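Local coordinates for nitrogenase molybdenum-iron protein alpha chain (Clostridium pasteurianum, PDB 4WES) that forms, with the beta chain, the component of nitrogenase that reduces dinitrogen to ammonium, carrying the iron-molybdenum cofactor and sharing the [8Fe-7S] cluster, at residues A56-V61 / H170-E175; E332-K337 / H501-G506; K356-D361 / R494-F499. All coordinates share one frame; numbering follows the deposited sequence. Where two conformers were deposited one is given.

Contact 1 (A56-V61 / H170-E175); sequences AGCKGV and HAFSCE. With ICS (iron-sulfur-molybdenum cluster with interstitial carbon), chain F.
Cys58 packs against Phe172 and Cys174 in a buried helix-to-strand-end contact, a sulfur-aromatic pair combined with close packing of two cysteines. Helix 54-63 supplies Cys58. The other two residues stand where strand 169-172, an outermost strand of a four-stranded parallel sheet, runs out into a loop, with Ser173 at the centre of an inverse gamma turn. Phe172 and Cys174, on either side of Ser173, both point their CB atoms at the helix.

Cys58 has its sulfur anti to its own backbone N (chi1 -175°), which carries SG past Cys174 to the Phe172 side chain. There SG lies 3.6 Å from Phe172 CD2 and 4.4 Å from the ring centroid, 47° off the ring normal, an oblique approach. Cys174 meets the base of the same side chain: its CB is 3.5 Å from Cys58 CB. The two sulfurs, Cys58 SG and Cys174 SG, are 3.8 Å apart, too far for a disulfide, so both cysteines serve here as packing groups.

Tyr142 of strand 138-143 lays its ring nearly parallel to that of Phe172 and also touches Cys174, while Ala189 of helix 182-196 packs on Cys58. The contact lies near both clusters: the Cys174 side chain is about 7 Å from the [8Fe-7S] cluster, whose ligands come from both the alpha and beta chains, and three residues on from Cys58 along the same helix, Val61 meets the iron-molybdenum cofactor. There the two methyls of Val61 lie against cluster sulfurs, CG1 3.5 Å from S2A and CG2 3.7 Å from S3B of the cofactor.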
loop_
_atom_site.group_PDB
_atom_site.type_symbol
_atom_site.label_atom_id
_atom_site.label_comp_id
_atom_site.label_asym_id
_atom_site.label_seq_id
_atom_site.Cartn_x
_atom_site.Cartn_y
_atom_site.Cartn_z
ATOM N N ALA A 56 -14.064 33.346 -3.997
ATOM C CA ALA A 56 -14.331 32.039 -4.577
ATOM C C ALA A 56 -15.038 32.191 -5.911
ATOM O O ALA A 56 -14.665 31.579 -6.906
ATOM C CB ALA A 56 -15.157 31.200 -3.599
ATOM N N GLY A 57 -16.092 33.026 -5.949
ATOM C CA GLY A 57 -16.855 33.183 -7.174
ATOM C C GLY A 57 -16.068 33.777 -8.327
ATOM O O GLY A 57 -16.303 33.462 -9.500
ATOM N N CYS A 58 -15.118 34.634 -8.017
ATOM C CA CYS A 58 -14.310 35.318 -9.055
ATOM C C CYS A 58 -13.079 34.503 -9.454
ATOM O O CYS A 58 -12.941 34.094 -10.615
ATOM C CB CYS A 58 -13.896 36.677 -8.499
ATOM S SG CYS A 58 -13.022 37.703 -9.721
ATOM N N LYS A 59 -12.185 34.230 -8.505
ATOM C CA LYS A 59 -10.961 33.498 -8.791
ATOM C C LYS A 59 -11.205 32.002 -8.895
ATOM O O LYS A 59 -10.767 31.339 -9.829
ATOM C CB LYS A 59 -9.900 33.809 -7.729
ATOM C CG LYS A 59 -8.479 33.343 -8.032
ATOM C CD LYS A 59 -8.165 31.897 -7.744
ATOM C CE LYS A 59 -6.693 31.650 -7.972
ATOM N NZ LYS A 59 -6.265 30.248 -7.715
ATOM N N GLY A 60 -11.861 31.449 -7.872
ATOM C CA GLY A 60 -12.017 30.011 -7.832
ATOM C C GLY A 60 -12.934 29.454 -8.897
ATOM O O GLY A 60 -12.765 28.297 -9.302
ATOM N N VAL A 61 -13.900 30.256 -9.335
ATOM C CA VAL A 61 -14.974 29.801 -10.202
ATOM C C VAL A 61 -14.811 30.331 -11.627
ATOM O O VAL A 61 -14.492 29.574 -12.543
ATOM C CB VAL A 61 -16.371 30.109 -9.596
ATOM C CG1 VAL A 61 -17.475 29.796 -10.587
ATOM C CG2 VAL A 61 -16.537 29.327 -8.290
ATOM N N HIS A 170 -4.697 41.728 -15.217
ATOM C CA HIS A 170 -6.085 42.049 -14.884
ATOM C C HIS A 170 -6.309 41.955 -13.392
ATOM O O HIS A 170 -6.116 40.889 -12.797
ATOM C CB HIS A 170 -7.043 41.104 -15.581
ATOM C CG HIS A 170 -6.880 41.113 -17.071
ATOM N ND1 HIS A 170 -7.106 42.243 -17.814
ATOM C CD2 HIS A 170 -6.527 40.154 -17.951
ATOM C CE1 HIS A 170 -6.912 41.969 -19.088
ATOM N NE2 HIS A 170 -6.540 40.723 -19.205
ATOM N N ALA A 171 -6.714 43.072 -12.804
ATOM C CA ALA A 171 -7.043 43.124 -11.369
ATOM C C ALA A 171 -8.528 42.889 -11.122
ATOM O O ALA A 171 -9.381 43.404 -11.834
ATOM C CB ALA A 171 -6.617 44.468 -10.786
ATOM N N PHE A 172 -8.828 42.177 -10.037
ATOM C CA PHE A 172 -10.201 41.887 -9.643
ATOM C C PHE A 172 -10.374 42.202 -8.171
ATOM O O PHE A 172 -9.727 41.563 -7.328
ATOM C CB PHE A 172 -10.538 40.410 -9.879
ATOM C CG PHE A 172 -10.431 39.984 -11.315
ATOM C CD1 PHE A 172 -9.231 39.604 -11.862
ATOM C CD2 PHE A 172 -11.555 39.967 -12.131
ATOM C CE1 PHE A 172 -9.113 39.220 -13.187
ATOM C CE2 PHE A 172 -11.464 39.574 -13.463
ATOM C CZ PHE A 172 -10.240 39.222 -14.001
ATOM N N SER A 173 -11.261 43.155 -7.850
ATOM C CA SER A 173 -11.504 43.531 -6.457
ATOM C C SER A 173 -12.607 42.659 -5.880
ATOM O O SER A 173 -13.714 43.106 -5.650
ATOM C CB SER A 173 -11.855 44.994 -6.355
ATOM O OG SER A 173 -10.710 45.790 -6.585
ATOM N N CYS A 174 -12.258 41.399 -5.670
ATOM C CA CYS A 174 -13.162 40.346 -5.180
ATOM C C CYS A 174 -12.914 39.977 -3.725
ATOM O O CYS A 174 -13.018 38.821 -3.329
ATOM C CB CYS A 174 -13.117 39.144 -6.091
ATOM S SG CYS A 174 -11.449 38.469 -6.352
ATOM N N GLU A 175 -12.635 40.987 -2.904
ATOM C CA GLU A 175 -12.524 40.760 -1.469
ATOM C C GLU A 175 -13.697 39.940 -0.950
ATOM O O GLU A 175 -14.839 40.184 -1.307
ATOM C CB GLU A 175 -12.440 42.068 -0.693
ATOM C CG GLU A 175 -11.194 42.894 -0.882
ATOM C CD GLU A 175 -11.167 43.839 -2.077
ATOM O OE1 GLU A 175 -10.287 44.727 -2.035
ATOM O OE2 GLU A 175 -11.979 43.715 -3.017
HETATM FE FE1 ICS F . -22.636 28.181 -12.243
HETATM MO MO1 ICS F . -19.850 24.618 -6.957
HETATM FE FE2 ICS F . -21.374 28.400 -9.913
HETATM FE FE3 ICS F . -20.741 26.415 -11.589
HETATM FE FE4 ICS F . -23.098 26.432 -10.361
HETATM FE FE5 ICS F . -22.080 25.129 -8.379
HETATM FE FE6 ICS F . -20.330 27.054 -7.978
HETATM FE FE7 ICS F . -19.743 25.109 -9.587
HETATM C CX ICS F . -21.279 26.425 -9.653
HETATM S S1A ICS F . -23.599 28.669 -10.207
HETATM S S1B ICS F . -21.578 26.094 -6.401
HETATM S S2A ICS F . -20.446 28.655 -11.970
HETATM S S2B ICS F . -20.304 29.231 -8.148
HETATM S S3A ICS F . -24.217 24.985 -9.083
HETATM S S3B ICS F . -18.349 26.055 -8.104
HETATM S S4A ICS F . -22.722 25.895 -12.560
HETATM S S4B ICS F . -20.763 23.346 -8.698
HETATM S S5A ICS F . -19.042 24.966 -11.671
#

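Contact 2 (E332-K337 / H501-G506); sequences EKLQGK and HELVNG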
loop_
_atom_site.group_PDB
_atom_site.type_symbol
_atom_site.label_atom_id
_atom_site.label_comp_id
_atom_site.label_asym_id
_atom_site.label_seq_id
_atom_site.Cartn_x
_atom_site.Cartn_y
_atom_site.Cartn_z
ATOM N N GLU A 332 -35.196 1.389 -14.754
ATOM C CA GLU A 332 -35.583 0.175 -14.049
ATOM C C GLU A 332 -35.128 0.225 -12.580
ATOM O O GLU A 332 -35.870 -0.147 -11.665
ATOM C CB GLU A 332 -35.017 -1.071 -14.742
ATOM C CG GLU A 332 -35.534 -2.376 -14.154
ATOM C CD GLU A 332 -34.522 -3.513 -14.160
ATOM O OE1 GLU A 332 -33.699 -3.646 -15.099
ATOM O OE2 GLU A 332 -34.574 -4.301 -13.198
ATOM N N LYS A 333 -33.892 0.645 -12.377
ATOM C CA LYS A 333 -33.282 0.574 -11.064
ATOM C C LYS A 333 -33.647 1.716 -10.132
ATOM O O LYS A 333 -33.517 1.588 -8.897
ATOM C CB LYS A 333 -31.765 0.488 -11.212
ATOM C CG LYS A 333 -31.282 -0.800 -11.857
ATOM C CD LYS A 333 -31.606 -2.034 -11.030
ATOM C CE LYS A 333 -30.900 -3.261 -11.584
ATOM N NZ LYS A 333 -31.053 -4.464 -10.711
ATOM N N LEU A 334 -34.087 2.854 -10.695
ATOM C CA LEU A 334 -34.289 4.058 -9.899
ATOM C C LEU A 334 -35.717 4.551 -9.857
ATOM O O LEU A 334 -36.042 5.378 -9.003
ATOM C CB LEU A 334 -33.378 5.190 -10.383
ATOM C CG LEU A 334 -31.896 4.886 -10.329
ATOM C CD1 LEU A 334 -31.157 5.981 -11.098
ATOM C CD2 LEU A 334 -31.412 4.762 -8.899
ATOM N N GLN A 335 -36.586 4.064 -10.735
ATOM C CA GLN A 335 -37.889 4.668 -10.794
ATOM C C GLN A 335 -38.635 4.496 -9.472
ATOM O O GLN A 335 -38.545 3.463 -8.799
ATOM C CB GLN A 335 -38.722 4.206 -11.981
ATOM C CG GLN A 335 -39.087 2.778 -11.929
ATOM C CD GLN A 335 -39.772 2.336 -13.228
ATOM O OE1 GLN A 335 -40.353 3.151 -13.958
ATOM N NE2 GLN A 335 -39.694 1.058 -13.521
ATOM N N GLY A 336 -39.396 5.525 -9.131
ATOM C CA GLY A 336 -40.164 5.521 -7.886
ATOM C C GLY A 336 -39.447 6.029 -6.690
ATOM O O GLY A 336 -40.044 6.101 -5.606
ATOM N N LYS A 337 -38.183 6.379 -6.830
ATOM C CA LYS A 337 -37.434 6.942 -5.724
ATOM C C LYS A 337 -37.578 8.453 -5.699
ATOM O O LYS A 337 -38.016 9.073 -6.675
ATOM C CB LYS A 337 -35.982 6.523 -5.854
ATOM C CG LYS A 337 -35.843 5.027 -5.737
ATOM C CD LYS A 337 -34.449 4.544 -5.870
ATOM C CE LYS A 337 -34.365 3.058 -5.944
ATOM N NZ LYS A 337 -34.755 2.456 -4.649
ATOM N N HIS A 501 -24.847 5.288 -13.905
ATOM C CA HIS A 501 -24.191 4.146 -13.286
ATOM C C HIS A 501 -23.692 4.475 -11.906
ATOM O O HIS A 501 -23.740 3.631 -11.003
ATOM C CB HIS A 501 -23.112 3.537 -14.178
ATOM C CG HIS A 501 -23.667 2.662 -15.247
ATOM N ND1 HIS A 501 -24.364 1.502 -14.971
ATOM C CD2 HIS A 501 -23.698 2.830 -16.589
ATOM C CE1 HIS A 501 -24.758 0.969 -16.116
ATOM N NE2 HIS A 501 -24.396 1.769 -17.109
ATOM N N GLU A 502 -23.137 5.672 -11.718
ATOM C CA GLU A 502 -22.705 6.063 -10.401
ATOM C C GLU A 502 -23.875 6.118 -9.421
ATOM O O GLU A 502 -23.731 5.778 -8.228
ATOM C CB GLU A 502 -21.930 7.378 -10.451
ATOM C CG GLU A 502 -20.540 7.200 -11.037
ATOM C CD GLU A 502 -19.567 6.427 -10.151
ATOM O OE1 GLU A 502 -19.727 6.462 -8.961
ATOM O OE2 GLU A 502 -18.598 5.877 -10.706
ATOM N N LEU A 503 -25.016 6.604 -9.879
ATOM C CA LEU A 503 -26.181 6.752 -9.037
ATOM C C LEU A 503 -26.742 5.396 -8.630
ATOM O O LEU A 503 -27.010 5.144 -7.435
ATOM C CB LEU A 503 -27.220 7.623 -9.706
ATOM C CG LEU A 503 -28.453 7.947 -8.837
ATOM C CD1 LEU A 503 -28.064 8.511 -7.498
ATOM C CD2 LEU A 503 -29.347 8.901 -9.613
ATOM N N VAL A 504 -26.911 4.511 -9.598
ATOM C CA VAL A 504 -27.348 3.135 -9.294
ATOM C C VAL A 504 -26.354 2.486 -8.351
ATOM O O VAL A 504 -26.736 1.866 -7.338
ATOM C CB VAL A 504 -27.491 2.315 -10.605
ATOM C CG1 VAL A 504 -27.728 0.843 -10.265
ATOM C CG2 VAL A 504 -28.593 2.869 -11.442
ATOM N N ASN A 505 -25.053 2.613 -8.623
ATOM C CA ASN A 505 -24.064 2.006 -7.749
ATOM C C ASN A 505 -24.202 2.521 -6.305
ATOM O O ASN A 505 -23.996 1.778 -5.338
ATOM C CB ASN A 505 -22.650 2.264 -8.273
ATOM C CG ASN A 505 -22.292 1.429 -9.472
ATOM O OD1 ASN A 505 -23.067 0.581 -9.883
ATOM N ND2 ASN A 505 -21.092 1.653 -10.017
ATOM N N GLY A 506 -24.485 3.820 -6.153
ATOM C CA GLY A 506 -24.670 4.379 -4.829
ATOM C C GLY A 506 -25.870 3.811 -4.101
ATOM O O GLY A 506 -25.775 3.417 -2.929
#
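Leu334 and Val504 face each other where the end of helix 306-334 packs on helix 492-507, with Leu503 and Lys333 completing the apolar patch. The Leu334 side chain crosses both partners at a slant; one methyl and the branch point each take a partner. CD1 reaches Leu503, 3.7 Å from CD2 of that residue, while the branch carbon CG sits 4.0 Å from Val504 CG2.

Leu503 starts out roughly along the flank of its helix, but a chi1 of -175° sets CG opposite the backbone N and brings the end of the side chain round to Leu334. Val504 CG2 sits in the notch beside Leu334 and Lys333, 4.0 Å from Lys333 CB as well. Lys333 contributes just this first carbon.

Around these four residues, Met460 of strand 460-462 touches Leu503, and Tyr508 OH is hydrogen-bonded to Lys333 O. Just after Leu334 the chain makes a type II turn, closed by Lys337 N to Leu334 O at 3.2 Å, with Gly336 at positive phi. This is ordinary helix-against-helix-end packing, at the point where helix 306-334 turns into strand 338-343, a helix-to-strand junction of an alpha/beta domain.

Contact 3 (K356-D361 / R494-F499); sequences KSFGVD and RGVVNF
A Schellman motif ends helix 352-357, and the contact hangs on the aromatic residue just before its glycine. Gly359, at positive phi, turns the chain toward strand 361-367, with Gly359 N bonded to Lys356 O at 2.9 Å. Phe358 meanwhile points its ring at helix 492-507, where Val496 and Phe499, one turn apart, receive it.

The far edge of the Phe358 ring does the touching. CE1 and CZ both lie 4.0 Å from Val496 CG1, and that methyl comes in at the ring edge, close to its plane. On the other flank, Phe358 CE2 is 3.7 Å from Phe499 CD1 and 3.8 Å from Phe499 CE1. Seen from Phe499, this carbon arrives at the edge, in the plane of the ring; seen from Phe358, Phe499 CD1 comes in obliquely. The two ring planes stand at about 35° to each other.

In Phe499, chi1 of 177° swings the ring out on the far side from the backbone N, and this carries one side of the ring across to Phe358. The outer end of the Phe358 ring thus lies against both Val496 and Phe499. The backbones stay well apart: the nearest CA atoms, those of Phe358 and Val496, are 10.2 Å from each other.

Around the contact, helix 306-334 brings Phe330 against the Phe358 ring and Leu327 onto Val496. Helix 352-357 adds Met354, which touches both Val496 and Phe499, and Phe462 of strand 460-462 packs on Phe499 from the sheet.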
loop_
_atom_site.group_PDB
_atom_site.type_symbol
_atom_site.label_atom_id
_atom_site.label_comp_id
_atom_site.label_asym_id
_atom_site.label_seq_id
_atom_site.Cartn_x
_atom_site.Cartn_y
_atom_site.Cartn_z
ATOM N N LYS A 356 -35.785 13.097 -13.681
ATOM C CA LYS A 356 -37.156 12.794 -14.063
ATOM C C LYS A 356 -37.200 11.662 -15.095
ATOM O O LYS A 356 -38.049 10.774 -14.999
ATOM C CB LYS A 356 -37.838 14.032 -14.632
ATOM C CG LYS A 356 -39.320 13.817 -14.902
ATOM C CD LYS A 356 -40.033 15.100 -15.275
ATOM C CE LYS A 356 -41.504 14.833 -15.590
ATOM N NZ LYS A 356 -42.100 16.052 -16.196
ATOM N N SER A 357 -36.283 11.667 -16.056
ATOM C CA SER A 357 -36.212 10.582 -17.015
ATOM C C SER A 357 -35.911 9.232 -16.384
ATOM O O SER A 357 -36.397 8.199 -16.874
ATOM C CB SER A 357 -35.165 10.867 -18.095
ATOM O OG SER A 357 -35.548 11.957 -18.903
ATOM N N PHE A 358 -35.178 9.223 -15.273
ATOM C CA PHE A 358 -34.885 7.999 -14.538
ATOM C C PHE A 358 -36.062 7.555 -13.637
ATOM O O PHE A 358 -35.976 6.509 -12.989
ATOM C CB PHE A 358 -33.663 8.187 -13.621
ATOM C CG PHE A 358 -32.324 8.421 -14.311
ATOM C CD1 PHE A 358 -32.155 8.391 -15.700
ATOM C CD2 PHE A 358 -31.227 8.655 -13.527
ATOM C CE1 PHE A 358 -30.892 8.595 -16.228
ATOM C CE2 PHE A 358 -29.983 8.864 -14.052
ATOM C CZ PHE A 358 -29.810 8.839 -15.414
ATOM N N GLY A 359 -37.134 8.338 -13.616
ATOM C CA GLY A 359 -38.285 8.030 -12.775
ATOM C C GLY A 359 -38.144 8.479 -11.341
ATOM O O GLY A 359 -38.889 8.004 -10.479
ATOM N N VAL A 360 -37.182 9.376 -11.078
ATOM C CA VAL A 360 -36.928 9.903 -9.740
ATOM C C VAL A 360 -37.724 11.199 -9.570
ATOM O O VAL A 360 -37.777 12.030 -10.457
ATOM C CB VAL A 360 -35.441 10.139 -9.534
ATOM C CG1 VAL A 360 -35.157 10.850 -8.216
ATOM C CG2 VAL A 360 -34.674 8.823 -9.607
ATOM N N ASP A 361 -38.369 11.332 -8.409
ATOM C CA ASP A 361 -39.229 12.449 -8.092
ATOM C C ASP A 361 -38.486 13.455 -7.228
ATOM O O ASP A 361 -38.177 13.163 -6.058
ATOM C CB ASP A 361 -40.460 11.889 -7.349
ATOM C CG ASP A 361 -41.443 12.938 -6.930
ATOM O OD1 ASP A 361 -41.271 14.133 -7.230
ATOM O OD2 ASP A 361 -42.453 12.530 -6.282
ATOM N N ARG A 494 -22.702 10.926 -23.148
ATOM C CA ARG A 494 -21.886 10.007 -22.346
ATOM C C ARG A 494 -21.995 10.326 -20.865
ATOM O O ARG A 494 -21.864 9.413 -20.011
ATOM C CB ARG A 494 -20.425 10.029 -22.756
ATOM C CG ARG A 494 -20.256 9.460 -24.133
ATOM C CD ARG A 494 -18.819 9.447 -24.550
ATOM N NE ARG A 494 -18.701 9.012 -25.927
ATOM C CZ ARG A 494 -17.590 9.142 -26.631
ATOM N NH1 ARG A 494 -16.506 9.648 -26.058
ATOM N NH2 ARG A 494 -17.566 8.760 -27.889
ATOM N N GLY A 495 -22.235 11.587 -20.535
ATOM C CA GLY A 495 -22.434 11.973 -19.150
ATOM C C GLY A 495 -23.649 11.350 -18.496
ATOM O O GLY A 495 -23.607 11.040 -17.307
ATOM N N VAL A 496 -24.740 11.201 -19.232
ATOM C CA VAL A 496 -25.917 10.553 -18.662
ATOM C C VAL A 496 -25.528 9.136 -18.194
ATOM O O VAL A 496 -25.961 8.707 -17.123
ATOM C CB VAL A 496 -27.086 10.496 -19.666
ATOM C CG1 VAL A 496 -28.300 9.864 -19.028
ATOM C CG2 VAL A 496 -27.449 11.863 -20.202
ATOM N N VAL A 497 -24.778 8.425 -19.032
ATOM C CA VAL A 497 -24.376 7.064 -18.689
ATOM C C VAL A 497 -23.468 7.066 -17.459
ATOM O O VAL A 497 -23.638 6.238 -16.549
ATOM C CB VAL A 497 -23.730 6.406 -19.904
ATOM C CG1 VAL A 497 -23.159 5.034 -19.548
ATOM C CG2 VAL A 497 -24.728 6.320 -21.068
ATOM N N ASN A 498 -22.478 7.971 -17.419
ATOM C CA ASN A 498 -21.587 8.025 -16.271
ATOM C C ASN A 498 -22.383 8.315 -14.982
ATOM O O ASN A 498 -22.180 7.664 -13.942
ATOM C CB ASN A 498 -20.506 9.052 -16.489
ATOM C CG ASN A 498 -19.594 8.719 -17.644
ATOM O OD1 ASN A 498 -19.405 7.544 -17.986
ATOM N ND2 ASN A 498 -18.956 9.745 -18.197
ATOM N N PHE A 499 -23.245 9.315 -15.062
ATOM C CA PHE A 499 -24.038 9.729 -13.914
ATOM C C PHE A 499 -24.966 8.601 -13.474
ATOM O O PHE A 499 -25.049 8.298 -12.275
ATOM C CB PHE A 499 -24.876 10.961 -14.310
ATOM C CG PHE A 499 -25.792 11.441 -13.224
ATOM C CD1 PHE A 499 -27.116 11.049 -13.149
ATOM C CD2 PHE A 499 -25.358 12.332 -12.265
ATOM C CE1 PHE A 499 -27.955 11.482 -12.125
ATOM C CE2 PHE A 499 -26.204 12.775 -11.261
ATOM C CZ PHE A 499 -27.482 12.347 -11.204
#

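Contacts 2 and 3 are neighbours, their centres about 8 Å apart, and both use helix 492-507. Contact 1 lies on the opposite side of the chain's centre, about 38 Å and about 34 Å from them centre to centre, and closes before either opens. Along the chain, 332-337 and 356-361 come first and 494-499 precedes 501-506, so contact 3 falls within the span of contact 2. The two touch directly: Gly336 N and Gly359 O are 2.9 Å apart, a probable hydrogen bond, and Leu334 packs on Phe358. Helix 492-507 thus covers two adjoining helix ends that lead into neighbouring parallel strands, 338-343 and 361-367, whereas contact 1 belongs to a separate sheet, close to both metal clusters.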